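Long-range contacts in beta-galactosidase (Bacillus circulans subsp. alkalophilus, PDB 3TTY), which catalyses the hydrolysis of terminal, non-reducing beta-D-galactose residues from beta-galactosides, as a glycoside hydrolase with a TIM-barrel catalytic domain: residues 255-263 against 402-410; 289-299 against 440-448. All coordinates share one frame; numbering follows the deposited sequence.

Contact 1 of 2, residues 255-263 against 402-410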
loop_
_atom_site.group_PDB
_atom_site.type_symbol
_atom_site.label_atom_id
_atom_site.label_comp_id
_atom_site.label_asym_id
_atom_site.label_seq_id
_atom_site.Cartn_x
_atom_site.Cartn_y
_atom_site.Cartn_z
ATOM N N GLY A 255 14.646 -18.424 13.016
ATOM C CA GLY A 255 13.441 -19.020 13.557
ATOM C C GLY A 255 12.437 -19.379 12.480
ATOM O O GLY A 255 12.741 -20.154 11.565
ATOM N N PHE A 256 11.245 -18.798 12.584
ATOM C CA PHE A 256 10.164 -19.062 11.639
ATOM C C PHE A 256 10.255 -18.234 10.357
ATOM O O PHE A 256 9.249 -17.979 9.699
ATOM C CB PHE A 256 8.812 -18.858 12.320
ATOM C CG PHE A 256 8.326 -20.073 13.059
ATOM C CD1 PHE A 256 7.568 -21.041 12.406
ATOM C CD2 PHE A 256 8.640 -20.260 14.395
ATOM C CE1 PHE A 256 7.123 -22.158 13.078
ATOM C CE2 PHE A 256 8.203 -21.388 15.074
ATOM C CZ PHE A 256 7.445 -22.336 14.414
ATOM N N TYR A 257 11.470 -17.807 10.023
ATOM C CA TYR A 257 11.744 -17.126 8.767
ATOM C C TYR A 257 11.175 -17.962 7.623
ATOM O O TYR A 257 11.477 -19.150 7.504
ATOM C CB TYR A 257 13.262 -16.939 8.623
ATOM C CG TYR A 257 13.761 -16.288 7.351
ATOM C CD1 TYR A 257 13.303 -15.034 6.951
ATOM C CD2 TYR A 257 14.729 -16.914 6.566
ATOM C CE1 TYR A 257 13.784 -14.430 5.790
ATOM C CE2 TYR A 257 15.216 -16.324 5.409
ATOM C CZ TYR A 257 14.739 -15.084 5.023
ATOM O OH TYR A 257 15.232 -14.501 3.870
ATOM N N PRO A 258 10.349 -17.340 6.769
ATOM C CA PRO A 258 9.620 -18.115 5.754
ATOM C C PRO A 258 10.429 -18.575 4.530
ATOM O O PRO A 258 10.002 -19.529 3.879
ATOM C CB PRO A 258 8.474 -17.172 5.326
ATOM C CG PRO A 258 8.904 -15.796 5.739
ATOM C CD PRO A 258 9.877 -15.947 6.884
ATOM N N GLU A 259 11.562 -17.948 4.230
ATOM C CA GLU A 259 12.186 -18.129 2.918
ATOM C C GLU A 259 13.169 -19.297 2.750
ATOM O O GLU A 259 13.540 -19.643 1.630
ATOM C CB GLU A 259 12.834 -16.816 2.458
ATOM C CG GLU A 259 11.816 -15.710 2.217
ATOM C CD GLU A 259 12.441 -14.458 1.664
ATOM O OE1 GLU A 259 13.585 -14.136 2.069
ATOM O OE2 GLU A 259 11.798 -13.797 0.817
ATOM N N LEU A 260 13.587 -19.907 3.846
ATOM C CA LEU A 260 14.550 -21.001 3.785
ATOM C C LEU A 260 14.029 -22.248 4.499
ATOM O O LEU A 260 13.395 -22.154 5.549
ATOM C CB LEU A 260 15.868 -20.552 4.421
ATOM C CG LEU A 260 16.984 -20.010 3.518
ATOM C CD1 LEU A 260 16.513 -19.604 2.133
ATOM C CD2 LEU A 260 17.757 -18.887 4.207
ATOM N N ASP A 261 14.310 -23.418 3.936
ATOM C CA ASP A 261 13.914 -24.681 4.558
ATOM C C ASP A 261 14.954 -25.090 5.599
ATOM O O ASP A 261 15.889 -25.818 5.295
ATOM C CB ASP A 261 13.788 -25.771 3.493
ATOM C CG ASP A 261 13.271 -27.079 4.050
ATOM O OD1 ASP A 261 13.152 -27.216 5.294
ATOM O OD2 ASP A 261 12.985 -27.977 3.231
ATOM N N TYR A 262 14.788 -24.623 6.831
ATOM C CA TYR A 262 15.824 -24.806 7.844
ATOM C C TYR A 262 16.079 -26.266 8.218
ATOM O O TYR A 262 17.195 -26.616 8.603
ATOM C CB TYR A 262 15.524 -23.967 9.089
ATOM C CG TYR A 262 15.920 -22.510 8.949
ATOM C CD1 TYR A 262 16.987 -22.137 8.145
ATOM C CD2 TYR A 262 15.228 -21.508 9.621
ATOM C CE1 TYR A 262 17.363 -20.800 8.019
ATOM C CE2 TYR A 262 15.602 -20.181 9.503
ATOM C CZ TYR A 262 16.668 -19.833 8.702
ATOM O OH TYR A 262 17.044 -18.514 8.583
ATOM N N PHE A 263 15.060 -27.111 8.098
ATOM C CA PHE A 263 15.236 -28.538 8.361
ATOM C C PHE A 263 16.322 -29.111 7.484
ATOM O O PHE A 263 17.173 -29.861 7.949
ATOM C CB PHE A 263 13.920 -29.315 8.209
ATOM C CG PHE A 263 13.039 -29.215 9.415
ATOM C CD1 PHE A 263 13.446 -29.748 10.624
ATOM C CD2 PHE A 263 11.833 -28.549 9.362
ATOM C CE1 PHE A 263 12.655 -29.643 11.740
ATOM C CE2 PHE A 263 11.040 -28.435 10.486
ATOM C CZ PHE A 263 11.448 -28.980 11.669
ATOM N N MET A 402 4.069 -30.761 14.296
ATOM C CA MET A 402 4.799 -30.759 13.047
ATOM C C MET A 402 4.690 -29.412 12.367
ATOM O O MET A 402 3.652 -28.754 12.423
ATOM C CB MET A 402 4.231 -31.826 12.107
ATOM C CG MET A 402 4.597 -33.247 12.458
ATOM S SD MET A 402 3.740 -34.418 11.392
ATOM C CE MET A 402 4.634 -35.920 11.766
ATOM N N TYR A 403 5.779 -29.029 11.717
ATOM C CA TYR A 403 5.862 -27.804 10.952
ATOM C C TYR A 403 6.751 -28.141 9.757
ATOM O O TYR A 403 7.712 -28.895 9.889
ATOM C CB TYR A 403 6.494 -26.680 11.802
ATOM C CG TYR A 403 6.918 -25.492 10.971
ATOM C CD1 TYR A 403 5.973 -24.602 10.462
ATOM C CD2 TYR A 403 8.252 -25.277 10.663
ATOM C CE1 TYR A 403 6.348 -23.531 9.682
ATOM C CE2 TYR A 403 8.640 -24.197 9.881
ATOM C CZ TYR A 403 7.678 -23.332 9.394
ATOM O OH TYR A 403 8.048 -22.266 8.615
ATOM N N ASP A 404 6.443 -27.593 8.594
ATOM C CA ASP A 404 7.230 -27.894 7.402
ATOM C C ASP A 404 7.288 -26.697 6.479
ATOM O O ASP A 404 6.251 -26.107 6.182
ATOM C CB ASP A 404 6.617 -29.072 6.642
ATOM C CG ASP A 404 7.459 -29.491 5.448
ATOM O OD1 ASP A 404 7.103 -29.137 4.315
ATOM O OD2 ASP A 404 8.494 -30.153 5.648
ATOM N N TRP A 405 8.480 -26.361 5.988
ATOM C CA TRP A 405 8.631 -25.165 5.151
ATOM C C TRP A 405 8.019 -25.307 3.760
ATOM O O TRP A 405 7.527 -24.316 3.193
ATOM C CB TRP A 405 10.106 -24.723 5.029
ATOM C CG TRP A 405 10.536 -23.729 6.058
ATOM C CD1 TRP A 405 10.521 -22.368 5.945
ATOM C CD2 TRP A 405 11.056 -24.018 7.366
ATOM N NE1 TRP A 405 11.003 -21.787 7.105
ATOM C CE2 TRP A 405 11.342 -22.779 7.989
ATOM C CE3 TRP A 405 11.325 -25.203 8.065
ATOM C CZ2 TRP A 405 11.867 -22.691 9.283
ATOM C CZ3 TRP A 405 11.852 -25.112 9.353
ATOM C CH2 TRP A 405 12.113 -23.868 9.949
ATOM N N GLU A 406 8.057 -26.518 3.202
ATOM C CA GLU A 406 7.569 -26.744 1.835
ATOM C C GLU A 406 6.055 -26.710 1.851
ATOM O O GLU A 406 5.417 -26.129 0.971
ATOM C CB GLU A 406 8.087 -28.063 1.256
ATOM C CG GLU A 406 9.598 -28.063 0.996
ATOM C CD GLU A 406 10.110 -29.329 0.314
ATOM O OE1 GLU A 406 9.585 -30.424 0.599
ATOM O OE2 GLU A 406 11.050 -29.230 -0.510
ATOM N N ASN A 407 5.479 -27.317 2.877
ATOM C CA ASN A 407 4.049 -27.181 3.114
ATOM C C ASN A 407 3.662 -25.702 3.242
ATOM O O ASN A 407 2.667 -25.256 2.666
ATOM C CB ASN A 407 3.669 -27.934 4.384
ATOM C CG ASN A 407 2.192 -27.854 4.689
ATOM O OD1 ASN A 407 1.359 -28.038 3.805
ATOM N ND2 ASN A 407 1.853 -27.584 5.957
ATOM N N ARG A 408 4.458 -24.945 3.999
ATOM C CA ARG A 408 4.221 -23.515 4.172
ATOM C C ARG A 408 4.225 -22.756 2.841
ATOM O O ARG A 408 3.305 -21.993 2.550
ATOM C CB ARG A 408 5.261 -22.909 5.117
ATOM C CG ARG A 408 5.115 -21.403 5.284
ATOM C CD ARG A 408 5.941 -20.866 6.454
ATOM N NE ARG A 408 5.722 -19.437 6.683
ATOM C CZ ARG A 408 6.331 -18.731 7.637
ATOM N NH1 ARG A 408 7.196 -19.321 8.453
ATOM N NH2 ARG A 408 6.088 -17.434 7.769
ATOM N N TRP A 409 5.271 -22.955 2.044
ATOM C CA TRP A 409 5.371 -22.312 0.738
ATOM C C TRP A 409 4.164 -22.602 -0.156
ATOM O O TRP A 409 3.585 -21.684 -0.757
ATOM C CB TRP A 409 6.637 -22.766 0.021
ATOM C CG TRP A 409 7.908 -22.307 0.671
ATOM C CD1 TRP A 409 8.066 -21.238 1.510
ATOM C CD2 TRP A 409 9.200 -22.913 0.541
ATOM N NE1 TRP A 409 9.380 -21.144 1.900
ATOM C CE2 TRP A 409 10.096 -22.156 1.319
ATOM C CE3 TRP A 409 9.684 -24.022 -0.160
ATOM C CZ2 TRP A 409 11.454 -22.463 1.406
ATOM C CZ3 TRP A 409 11.016 -24.334 -0.066
ATOM C CH2 TRP A 409 11.897 -23.552 0.708
ATOM N N ALA A 410 3.792 -23.873 -0.260
ATOM C CA ALA A 410 2.626 -24.237 -1.070
ATOM C C ALA A 410 1.338 -23.570 -0.556
ATOM O O ALA A 410 0.564 -23.003 -1.341
ATOM C CB ALA A 410 2.467 -25.744 -1.148
HETATM O O HOH W 1 10.573 -28.200 6.203
HETATM O O HOH W 2 13.107 -27.758 0.383
#

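Contact 2 of 2, residues 289-299 against 440-448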
loop_
_atom_site.group_PDB
_atom_site.type_symbol
_atom_site.label_atom_id
_atom_site.label_comp_id
_atom_site.label_asym_id
_atom_site.label_seq_id
_atom_site.Cartn_x
_atom_site.Cartn_y
_atom_site.Cartn_z
ATOM N N MET A 289 7.694 -21.254 20.990
ATOM C CA MET A 289 7.546 -22.139 19.842
ATOM C C MET A 289 8.742 -22.016 18.883
ATOM O O MET A 289 9.182 -23.012 18.299
ATOM C CB MET A 289 6.218 -21.875 19.110
ATOM C CG MET A 289 5.854 -22.957 18.096
ATOM S SD MET A 289 4.329 -22.644 17.194
ATOM C CE MET A 289 4.665 -21.026 16.499
ATOM N N ALA A 290 9.278 -20.805 18.737
ATOM C CA ALA A 290 10.462 -20.601 17.893
ATOM C C ALA A 290 11.756 -21.238 18.449
ATOM O O ALA A 290 12.500 -21.886 17.708
ATOM C CB ALA A 290 10.666 -19.105 17.579
ATOM N N HIS A 291 12.029 -21.053 19.741
ATOM C CA HIS A 291 13.175 -21.715 20.350
ATOM C C HIS A 291 12.979 -23.211 20.166
ATOM O O HIS A 291 13.912 -23.947 19.824
ATOM C CB HIS A 291 13.265 -21.437 21.855
ATOM C CG HIS A 291 13.562 -20.012 22.219
ATOM N ND1 HIS A 291 14.721 -19.368 21.848
ATOM C CD2 HIS A 291 12.867 -19.127 22.977
ATOM C CE1 HIS A 291 14.716 -18.139 22.335
ATOM N NE2 HIS A 291 13.602 -17.971 23.026
ATOM N N ASN A 292 11.752 -23.653 20.433
ATOM C CA ASN A 292 11.389 -25.057 20.314
ATOM C C ASN A 292 11.730 -25.596 18.929
ATOM O O ASN A 292 12.401 -26.614 18.795
ATOM C CB ASN A 292 9.899 -25.234 20.595
ATOM C CG ASN A 292 9.546 -26.646 21.028
ATOM O OD1 ASN A 292 9.997 -27.634 20.432
ATOM N ND2 ASN A 292 8.732 -26.748 22.071
ATOM N N LEU A 293 11.283 -24.889 17.897
ATOM C CA LEU A 293 11.559 -25.297 16.529
ATOM C C LEU A 293 13.057 -25.380 16.280
ATOM O O LEU A 293 13.521 -26.213 15.510
ATOM C CB LEU A 293 10.922 -24.316 15.539
ATOM C CG LEU A 293 11.155 -24.622 14.062
ATOM C CD1 LEU A 293 10.467 -25.939 13.675
ATOM C CD2 LEU A 293 10.650 -23.486 13.206
ATOM N N MET A 294 13.829 -24.513 16.923
ATOM C CA MET A 294 15.262 -24.500 16.663
ATOM C C MET A 294 15.903 -25.747 17.255
ATOM O O MET A 294 16.892 -26.277 16.734
ATOM C CB MET A 294 15.916 -23.234 17.220
ATOM C CG MET A 294 15.465 -21.927 16.573
ATOM S SD MET A 294 15.873 -21.746 14.831
ATOM C CE MET A 294 14.373 -22.367 14.063
ATOM N N ARG A 295 15.343 -26.198 18.366
ATOM C CA ARG A 295 15.769 -27.443 18.977
ATOM C C ARG A 295 15.410 -28.607 18.054
ATOM O O ARG A 295 16.165 -29.570 17.920
ATOM C CB ARG A 295 15.084 -27.615 20.329
ATOM C CG ARG A 295 15.471 -28.868 21.058
ATOM C CD ARG A 295 14.861 -28.876 22.447
ATOM N NE ARG A 295 13.465 -29.307 22.477
ATOM C CZ ARG A 295 12.447 -28.565 22.911
ATOM N NH1 ARG A 295 12.645 -27.317 23.329
ATOM N NH2 ARG A 295 11.220 -29.079 22.928
ATOM N N GLY A 296 14.254 -28.506 17.413
ATOM C CA GLY A 296 13.772 -29.583 16.564
ATOM C C GLY A 296 14.543 -29.725 15.265
ATOM O O GLY A 296 14.543 -30.789 14.646
ATOM N N LEU A 297 15.210 -28.659 14.844
ATOM C CA LEU A 297 15.904 -28.706 13.567
ATOM C C LEU A 297 16.901 -29.862 13.537
ATOM O O LEU A 297 17.105 -30.473 12.496
ATOM C CB LEU A 297 16.595 -27.370 13.250
ATOM C CG LEU A 297 15.700 -26.150 13.006
ATOM C CD1 LEU A 297 16.525 -24.954 12.515
ATOM C CD2 LEU A 297 14.586 -26.501 12.002
ATOM N N LYS A 298 17.528 -30.160 14.672
ATOM C CA LYS A 298 18.428 -31.311 14.738
ATOM C C LYS A 298 17.919 -32.344 15.730
ATOM O O LYS A 298 18.692 -32.919 16.502
ATOM C CB LYS A 298 19.866 -30.898 15.062
ATOM C CG LYS A 298 20.512 -30.109 13.950
ATOM C CD LYS A 298 21.872 -29.580 14.340
ATOM C CE LYS A 298 22.970 -30.597 14.063
ATOM N NZ LYS A 298 22.897 -31.142 12.693
ATOM N N SER A 299 16.605 -32.550 15.710
ATOM C CA SER A 299 15.959 -33.608 16.486
ATOM C C SER A 299 16.252 -33.575 17.994
ATOM O O SER A 299 16.476 -34.614 18.618
ATOM C CB SER A 299 16.317 -34.975 15.900
ATOM O OG SER A 299 15.902 -35.050 14.554
ATOM N N GLN A 440 4.791 -30.712 28.036
ATOM C CA GLN A 440 6.072 -30.680 27.350
ATOM C C GLN A 440 5.879 -31.109 25.900
ATOM O O GLN A 440 5.308 -32.166 25.627
ATOM C CB GLN A 440 7.059 -31.603 28.050
ATOM C CG GLN A 440 8.442 -31.616 27.426
ATOM C CD GLN A 440 9.202 -30.310 27.638
ATOM O OE1 GLN A 440 8.810 -29.464 28.460
ATOM N NE2 GLN A 440 10.293 -30.137 26.888
ATOM N N THR A 441 6.350 -30.287 24.971
ATOM C CA THR A 441 6.097 -30.522 23.557
ATOM C C THR A 441 7.328 -30.219 22.703
ATOM O O THR A 441 8.110 -29.316 23.014
ATOM C CB THR A 441 4.947 -29.635 23.065
ATOM O OG1 THR A 441 5.324 -28.270 23.241
ATOM C CG2 THR A 441 3.698 -29.870 23.870
ATOM N N ASP A 442 7.501 -30.989 21.636
ATOM C CA ASP A 442 8.548 -30.738 20.650
ATOM C C ASP A 442 7.935 -30.324 19.329
ATOM O O ASP A 442 7.002 -30.973 18.847
ATOM C CB ASP A 442 9.346 -32.005 20.363
ATOM C CG ASP A 442 10.147 -32.465 21.535
ATOM O OD1 ASP A 442 10.418 -31.633 22.430
ATOM O OD2 ASP A 442 10.519 -33.657 21.537
ATOM N N MET A 443 8.485 -29.270 18.733
ATOM C CA MET A 443 8.221 -28.961 17.336
ATOM C C MET A 443 9.089 -29.901 16.509
ATOM O O MET A 443 10.282 -30.042 16.781
ATOM C CB MET A 443 8.577 -27.505 17.034
ATOM C CG MET A 443 7.732 -26.491 17.788
ATOM S SD MET A 443 5.997 -26.587 17.332
ATOM C CE MET A 443 6.136 -26.544 15.545
ATOM N N ILE A 444 8.498 -30.561 15.518
ATOM C CA ILE A 444 9.243 -31.560 14.752
ATOM C C ILE A 444 9.007 -31.449 13.253
ATOM O O ILE A 444 8.024 -30.859 12.819
ATOM C CB ILE A 444 8.884 -33.000 15.188
ATOM C CG1 ILE A 444 7.406 -33.300 14.901
ATOM C CG2 ILE A 444 9.219 -33.218 16.664
ATOM C CD1 ILE A 444 7.083 -34.795 14.880
ATOM N N SER A 445 9.923 -32.005 12.464
ATOM C CA SER A 445 9.719 -32.105 11.025
ATOM C C SER A 445 8.695 -33.210 10.713
ATOM O O SER A 445 8.399 -34.074 11.557
ATOM C CB SER A 445 11.033 -32.394 10.307
ATOM O OG SER A 445 11.282 -33.791 10.243
ATOM N N VAL A 446 8.148 -33.172 9.504
ATOM C CA VAL A 446 7.255 -34.216 9.060
ATOM C C VAL A 446 7.992 -35.548 8.932
ATOM O O VAL A 446 7.351 -36.584 8.767
ATOM C CB VAL A 446 6.585 -33.868 7.708
ATOM C CG1 VAL A 446 5.658 -32.689 7.865
ATOM C CG2 VAL A 446 7.639 -33.611 6.623
ATOM N N GLU A 447 9.327 -35.514 9.011
ATOM C CA GLU A 447 10.167 -36.702 8.836
ATOM C C GLU A 447 10.704 -37.297 10.132
ATOM O O GLU A 447 11.395 -38.312 10.105
ATOM C CB GLU A 447 11.365 -36.381 7.950
ATOM C CG GLU A 447 11.000 -36.109 6.524
ATOM C CD GLU A 447 12.054 -35.306 5.799
ATOM O OE1 GLU A 447 11.667 -34.422 4.984
ATOM O OE2 GLU A 447 13.263 -35.560 6.045
ATOM N N GLU A 448 10.426 -36.654 11.255
ATOM C CA GLU A 448 10.967 -37.095 12.535
ATOM C C GLU A 448 10.493 -38.514 12.893
ATOM O O GLU A 448 9.372 -38.903 12.579
ATOM C CB GLU A 448 10.559 -36.112 13.640
ATOM C CG GLU A 448 11.196 -36.397 14.988
ATOM C CD GLU A 448 12.708 -36.378 14.917
ATOM O OE1 GLU A 448 13.270 -35.329 14.547
ATOM O OE2 GLU A 448 13.337 -37.419 15.213
HETATM O O HOH W 3 11.638 -29.589 19.108
HETATM O O HOH W 4 12.382 -32.832 14.182
#

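Contact 1 of 2, residues 255-263 against 402-410
Trp405 pushes its indole into the curl of residues 255-263, which meets the ring at face and edge alike. In the ring plane, Trp405 NE1 donates to Tyr257 O over 2.7 Å, an almost straight bond (172° at the hydrogen). One face receives two CH-pi contacts: Asp261 CA above the five-membered ring, and Tyr262 CB above the six-membered ring, 3.5 Å from Trp405 CH2. Leu260 O hangs over the same face, too badly angled to share the NE1 proton. At the far rim Phe263 CD2 comes to 3.4 Å from Trp405 CZ3, completing an aromatic cluster with Tyr262. With the indole cut back to an alanine here, Tyr257 O would probably lose its indole donor and a gap would open beside Tyr262 and Phe263.

The joint illustrates how a polar-and-aromatic seam unites two domains. Residues 255-263 follow the fifth TIM-barrel strand, 249-253, whose Asn252 lines the galactose pocket, whereas 402-410 run from the end of strand 399-402 into the first turns of helix 405-413 of the trimerisation domain.

Phe256 and Pro258 continue the seam. The edge of Phe256 meets the face of Tyr403 in a T-shaped pair, with CE1 over the ring centre and the planes at 66°. Arg408, extended from CG to NE, lays a guanidinium face against Pro258, whose CB lies 3.4 Å from Arg408 NH2. Arg408 NH1 has two acceptors, Tyr403 OH in the guanidinium plane and Phe256 O, tilted from it, at 2.8 Å; NE forms a salt bridge with Glu412. Trp409, one turn on from Trp405, donates from NE1 to Pro258 O at 2.6 Å, nearly in line with the carbonyl bond.

Contact 2 of 2, residues 289-299 against 440-448
Met443 folds its side chain over one flank of helix 284-296, with CB 3.7 Å from Leu293 CA and SD beside Met289 CG. The bend at chi2 (-63°) carries SD back along the helix to Met289. The pairing joins two domains: the helix belongs to the TIM barrel, coming between strands 273-275 and 303-307 in sequence, and 441-444 is an outermost strand, within this chain, of the mixed sheet in the trimerisation domain. The axes of 289-296 and 441-444 approach to 6.7 Å and cross at -64°.

An edge strand offers backbone groups to whatever packs beside it, and here Asn292 takes two of them with a single amide. Asn292 OD1 accepts from Met443 N at 2.8 Å, the donor standing above the amide carbonyl plane. ND2 gives a nearly straight bond to Thr441 O, which lies in the amide plane, and also binds Tyr431 OH. Gripped at both ends, the amide has its rotation fixed. Next to it, Arg295 NH2 forms a salt bridge with Asp442 OD1 at 2.7 Å, meeting the anti side of that oxygen, and the guanidinium stands at 66° to the carboxylate. Asp442 OD1 is shared with Ser395 OG, and Arg295 NH1 turns to His337 O.

Gly296, lacking a CB that would collide with Met443 O, brings its CA to 3.5 Å from that oxygen in a CA-H...O contact. Just beyond, a Schellman motif ends the helix with Ser299 as its C-prime residue, and Ser299 OG donates to the syn lone pair of Glu448 OE1 across 2.6 Å.

From the N terminus the chain builds the barrel strands in turn, passing 255-263 after strand 249-253 and then 289-299 on helix 284-296. It completes the barrel with 303-307 and 339-344 before entering the trimerisation domain. There 402-410 returns to 255-263, closing contact 1, and 440-448 returns to 289-299, closing contact 2. The segments alternate, so the two loops cross. Both contacts join the barrel to one border of the mixed sheet, where strands 399-402 and 441-444 run parallel as neighbours. They also meet directly: Tyr403 N probably donates to Ile444 O, and Trp405 CH2 packs 3.6 Å from Leu293 CD2, giving one continuous interdomain interface.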